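Local coordinates for RagB/SusD domain protein (Flavobacterium johnsoniae, PDB 5J90) that binds chitin as a SusD homolog and probably helps capture the polymer at the cell surface for conversion by a polysaccharide utilization locus, at residues A163-A168 against N204-R209; E227-V230 against G235-L238. All coordinates share one frame; numbering follows the deposited sequence.

How the contacts relate
Both contacts lie on the same side of the chain's centre, with their own centres about 10 Å apart; helix 196-213 forms half of contact 1 and also touches the segments of contact 2. Contact 1 is the buried one: it pairs helices 154-177 and 196-213 through a leucine and a salt-bridged arginine. Contact 2 is partly buried and made of aliphatic and backbone contacts, with one apolar side-chain pair, where the end of helix 219-231 meets the loop that follows it. Charge links the two, since Asp166 OD1 of contact 1 also takes Lys228 NZ at 2.9 Å. Asn204 makes a second tie, its ND2 lying 2.9 Å from Gly235 O in a probable hydrogen bond.

Contact 1 (A163-A168 against N204-R209); sequences AELDTA and NTLRLR
Arg207 and Leu165 carry most of the buried surface here, and their CA atoms are also the nearest pair of the two segments, 7.2 Å apart. The segments 163-168 and 204-209 run almost antiparallel, at 164° with axes 10.3 Å apart, a separation bridged by long side chains. Leu165 points toward the other helix. Its CG stands anti to its own carbonyl carbon (chi1 -64°), and the extended chain beyond it delivers CD1 to the backbone of the facing helix, 3.8 Å from Arg207 N. The same methyl meets the first carbon of the arginine side chain, with Arg207 CB 3.9 Å away, and comes within 4.4 Å of Leu206 CG. The arginine reaches across from its own helix: its chain starts out extended, bends at chi3 and brings the guanidinium beside Leu165, with NH2 3.5 Å from Leu165 CB. There it meets Asp166, whose OD1 forms a salt bridge with Arg207 NH2 at 2.9 Å. The two side chains cross at about a right angle, although the carboxylate and guanidinium planes differ by only 24°, and the approach is oblique. The NH1 nitrogen is also near this oxygen, with Arg207 NH1 and Asp166 OD1 3.1 Å apart.

Further partners fix the guanidinium: its NH1 is hydrogen-bonded to Phe162 O and salt-bridged to Glu225. Asp166 OD1 is shared by two cations, which would probably favour the ionised form of the carboxylate. Asp166 and Glu225 probably balance the charge of the buried arginine, while Phe162 O takes an N-H. An aliphatic contact with a charged pair beside it thus joins two antiparallel helices of the TPR-like helical scaffold characteristic of SusD-family proteins.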
# COMPACT_ATOMS: atom_id res chain seq x y z
N ALA A 163 -9.25 -19.08 7.74
CA ALA A 163 -9.89 -20.38 7.45
C ALA A 163 -9.42 -21.46 8.42
O ALA A 163 -10.20 -22.33 8.81
CB ALA A 163 -9.61 -20.81 6.00
N GLU A 164 -8.15 -21.41 8.80
CA GLU A 164 -7.62 -22.33 9.80
C GLU A 164 -8.31 -22.12 11.15
O GLU A 164 -8.67 -23.09 11.83
CB GLU A 164 -6.11 -22.19 9.90
CG GLU A 164 -5.41 -22.78 8.69
CD GLU A 164 -3.93 -22.42 8.60
OE1 GLU A 164 -3.51 -21.41 9.22
OE2 GLU A 164 -3.19 -23.14 7.89
N LEU A 165 -8.49 -20.87 11.54
CA LEU A 165 -9.24 -20.61 12.76
C LEU A 165 -10.69 -21.10 12.64
O LEU A 165 -11.24 -21.61 13.62
CB LEU A 165 -9.18 -19.14 13.14
CG LEU A 165 -7.78 -18.62 13.50
CD1 LEU A 165 -7.84 -17.15 13.85
CD2 LEU A 165 -7.16 -19.43 14.63
N ASP A 166 -11.31 -20.95 11.47
CA ASP A 166 -12.67 -21.50 11.25
C ASP A 166 -12.69 -23.00 11.52
O ASP A 166 -13.57 -23.50 12.22
CB ASP A 166 -13.16 -21.26 9.81
CG ASP A 166 -13.46 -19.81 9.51
OD1 ASP A 166 -13.69 -19.02 10.45
OD2 ASP A 166 -13.48 -19.49 8.29
N THR A 167 -11.73 -23.72 10.95
CA THR A 167 -11.65 -25.17 11.11
C THR A 167 -11.47 -25.55 12.58
O THR A 167 -12.20 -26.42 13.10
CB THR A 167 -10.49 -25.73 10.28
OG1 THR A 167 -10.75 -25.49 8.89
CG2 THR A 167 -10.33 -27.23 10.51
N ALA A 168 -10.54 -24.89 13.26
CA ALA A 168 -10.26 -25.19 14.67
C ALA A 168 -11.46 -24.90 15.57
O ALA A 168 -11.81 -25.71 16.45
CB ALA A 168 -9.05 -24.41 15.14
N ASN A 204 -11.02 -17.13 18.92
CA ASN A 204 -11.90 -16.02 18.55
C ASN A 204 -11.19 -14.68 18.73
O ASN A 204 -11.33 -13.77 17.89
CB ASN A 204 -13.17 -16.03 19.41
CG ASN A 204 -14.04 -17.26 19.20
OD1 ASN A 204 -14.01 -17.89 18.14
ND2 ASN A 204 -14.84 -17.59 20.21
N THR A 205 -10.45 -14.53 19.83
CA THR A 205 -9.81 -13.26 20.12
C THR A 205 -8.65 -13.01 19.14
O THR A 205 -8.43 -11.88 18.70
CB THR A 205 -9.30 -13.22 21.57
OG1 THR A 205 -10.35 -13.64 22.45
CG2 THR A 205 -8.88 -11.80 21.96
N LEU A 206 -7.93 -14.07 18.79
CA LEU A 206 -6.88 -14.00 17.78
C LEU A 206 -7.48 -13.60 16.43
O LEU A 206 -6.91 -12.77 15.72
CB LEU A 206 -6.16 -15.34 17.70
CG LEU A 206 -4.99 -15.51 16.73
CD1 LEU A 206 -3.98 -14.40 16.87
CD2 LEU A 206 -4.35 -16.89 16.94
N ARG A 207 -8.64 -14.18 16.08
CA ARG A 207 -9.34 -13.75 14.87
C ARG A 207 -9.63 -12.24 14.90
O ARG A 207 -9.45 -11.54 13.91
CB ARG A 207 -10.66 -14.51 14.67
CG ARG A 207 -11.37 -14.10 13.37
CD ARG A 207 -12.80 -14.64 13.25
NE ARG A 207 -12.88 -16.08 13.51
CZ ARG A 207 -12.47 -17.03 12.68
NH1 ARG A 207 -11.94 -16.73 11.49
NH2 ARG A 207 -12.58 -18.31 13.05
N LEU A 208 -10.10 -11.75 16.05
CA LEU A 208 -10.39 -10.33 16.18
C LEU A 208 -9.14 -9.46 15.99
O LEU A 208 -9.20 -8.42 15.32
CB LEU A 208 -11.07 -10.05 17.53
CG LEU A 208 -11.48 -8.60 17.83
CD1 LEU A 208 -12.47 -8.07 16.79
CD2 LEU A 208 -12.07 -8.50 19.24
N ARG A 209 -8.02 -9.89 16.56
CA ARG A 209 -6.75 -9.20 16.33
C ARG A 209 -6.41 -9.14 14.84
O ARG A 209 -6.06 -8.08 14.32
CB ARG A 209 -5.62 -9.89 17.11
CG ARG A 209 -4.24 -9.35 16.75
CD ARG A 209 -3.11 -10.20 17.31
NE ARG A 209 -2.91 -9.96 18.75
CZ ARG A 209 -1.97 -10.57 19.46
NH1 ARG A 209 -1.16 -11.44 18.88
NH2 ARG A 209 -1.84 -10.30 20.76

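Contact 2 (E227-V230 against G235-L238); sequences EKAV and GVML. With EDO (1,2-ethanediol), chain F.
Val236 reaches back from the loop to the end of helix 219-231, and its two methyls divide the work. From CB the side chain splits. CG1 stands anti to the carbonyl carbon (chi1 -61°) and lies against the helix, 4.2 Å from Ala229 CB and 3.8 Å from Ala229 O. CG2 occupies the position between backbone N and carbonyl carbon, and meets the bound 1,2-ethanediol instead, with Val236 CG2 3.5 Å from EDO C2. CB itself packs against Thr205 OG1 of helix 196-213, so CB and the two methyls of this buried valine each meet a different neighbour.

Backbone atoms complete the contact. Gly235 is the residue nearest the helix by CA, 4.8 Å from the CA of Val230, and its CA rests 3.9 Å from Ala229 O. Its positive phi of 58° by itself favours glycine. Ala229 O is buried by this approach and has no polar partner in the model; what faces it is carbon.

The diol, probably from the crystallisation liquor, lies beside both helix and loop, its O2 3.6 Å from Val230 O. Val236 N donates to the same EDO O2 over 3.0 Å, with an N-H...O angle of 159°, while Leu238 CD2 lies 3.8 Å from EDO C1. Outside the segments, a hydrogen bond between Thr205 OG1 and Met237 N ties the loop to helix 196-213, and Arg339 of helix 332-344 packs on both Val236 and Leu238. The arrangement is a helix C-terminal turn packed by the loop that leaves it: within the helical SusD fold the chain continues past the end of helix 219-231 toward strand 244-247, and the Val236 side chain points back to the last turn.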
# COMPACT_ATOMS: atom_id res chain seq x y z
N GLU A 227 -16.60 -9.31 13.45
CA GLU A 227 -17.93 -9.63 13.93
C GLU A 227 -18.12 -11.13 14.18
O GLU A 227 -18.77 -11.51 15.15
CB GLU A 227 -19.00 -9.02 13.02
CG GLU A 227 -19.01 -7.50 13.15
CD GLU A 227 -20.05 -6.79 12.32
OE1 GLU A 227 -20.49 -7.34 11.29
OE2 GLU A 227 -20.42 -5.67 12.71
N LYS A 228 -17.52 -11.98 13.34
CA LYS A 228 -17.53 -13.43 13.58
C LYS A 228 -16.92 -13.78 14.95
O LYS A 228 -17.45 -14.61 15.68
CB LYS A 228 -16.75 -14.17 12.49
CG LYS A 228 -17.52 -14.44 11.21
CD LYS A 228 -16.59 -14.97 10.09
CE LYS A 228 -15.83 -16.22 10.50
NZ LYS A 228 -14.89 -16.64 9.40
N ALA A 229 -15.80 -13.14 15.27
CA ALA A 229 -15.09 -13.41 16.52
C ALA A 229 -15.99 -13.20 17.72
O ALA A 229 -16.04 -14.02 18.65
CB ALA A 229 -13.84 -12.53 16.63
N VAL A 230 -16.72 -12.08 17.70
CA VAL A 230 -17.57 -11.68 18.81
C VAL A 230 -18.85 -12.51 18.83
O VAL A 230 -19.38 -12.83 19.90
CB VAL A 230 -17.86 -10.17 18.73
CG1 VAL A 230 -18.95 -9.76 19.71
CG2 VAL A 230 -16.59 -9.38 18.98
N GLY A 235 -17.51 -16.25 22.41
CA GLY A 235 -17.02 -14.89 22.31
C GLY A 235 -15.52 -14.73 22.52
O GLY A 235 -14.75 -15.68 22.35
N VAL A 236 -15.12 -13.52 22.87
CA VAL A 236 -13.70 -13.22 23.06
C VAL A 236 -13.36 -13.12 24.56
O VAL A 236 -14.24 -13.23 25.42
CB VAL A 236 -13.26 -11.97 22.27
CG1 VAL A 236 -13.48 -12.19 20.76
CG2 VAL A 236 -13.98 -10.70 22.75
N MET A 237 -12.08 -12.96 24.87
CA MET A 237 -11.64 -12.88 26.26
C MET A 237 -12.43 -11.82 27.04
O MET A 237 -12.67 -10.72 26.53
CB MET A 237 -10.16 -12.53 26.34
CG MET A 237 -9.24 -13.55 25.70
SD MET A 237 -7.54 -12.97 25.79
CE MET A 237 -6.74 -14.29 24.89
N LEU A 238 -12.80 -12.16 28.28
CA LEU A 238 -13.54 -11.24 29.15
C LEU A 238 -12.85 -11.00 30.49
O LEU A 238 -12.92 -9.92 31.04
CB LEU A 238 -14.95 -11.75 29.41
CG LEU A 238 -15.94 -11.70 28.26
CD1 LEU A 238 -17.30 -12.16 28.77
CD2 LEU A 238 -16.02 -10.30 27.69
C1 EDO F . -18.44 -10.91 24.85
O1 EDO F . -18.78 -12.20 25.37
C2 EDO F . -17.21 -11.02 23.96
O2 EDO F . -17.52 -11.75 22.77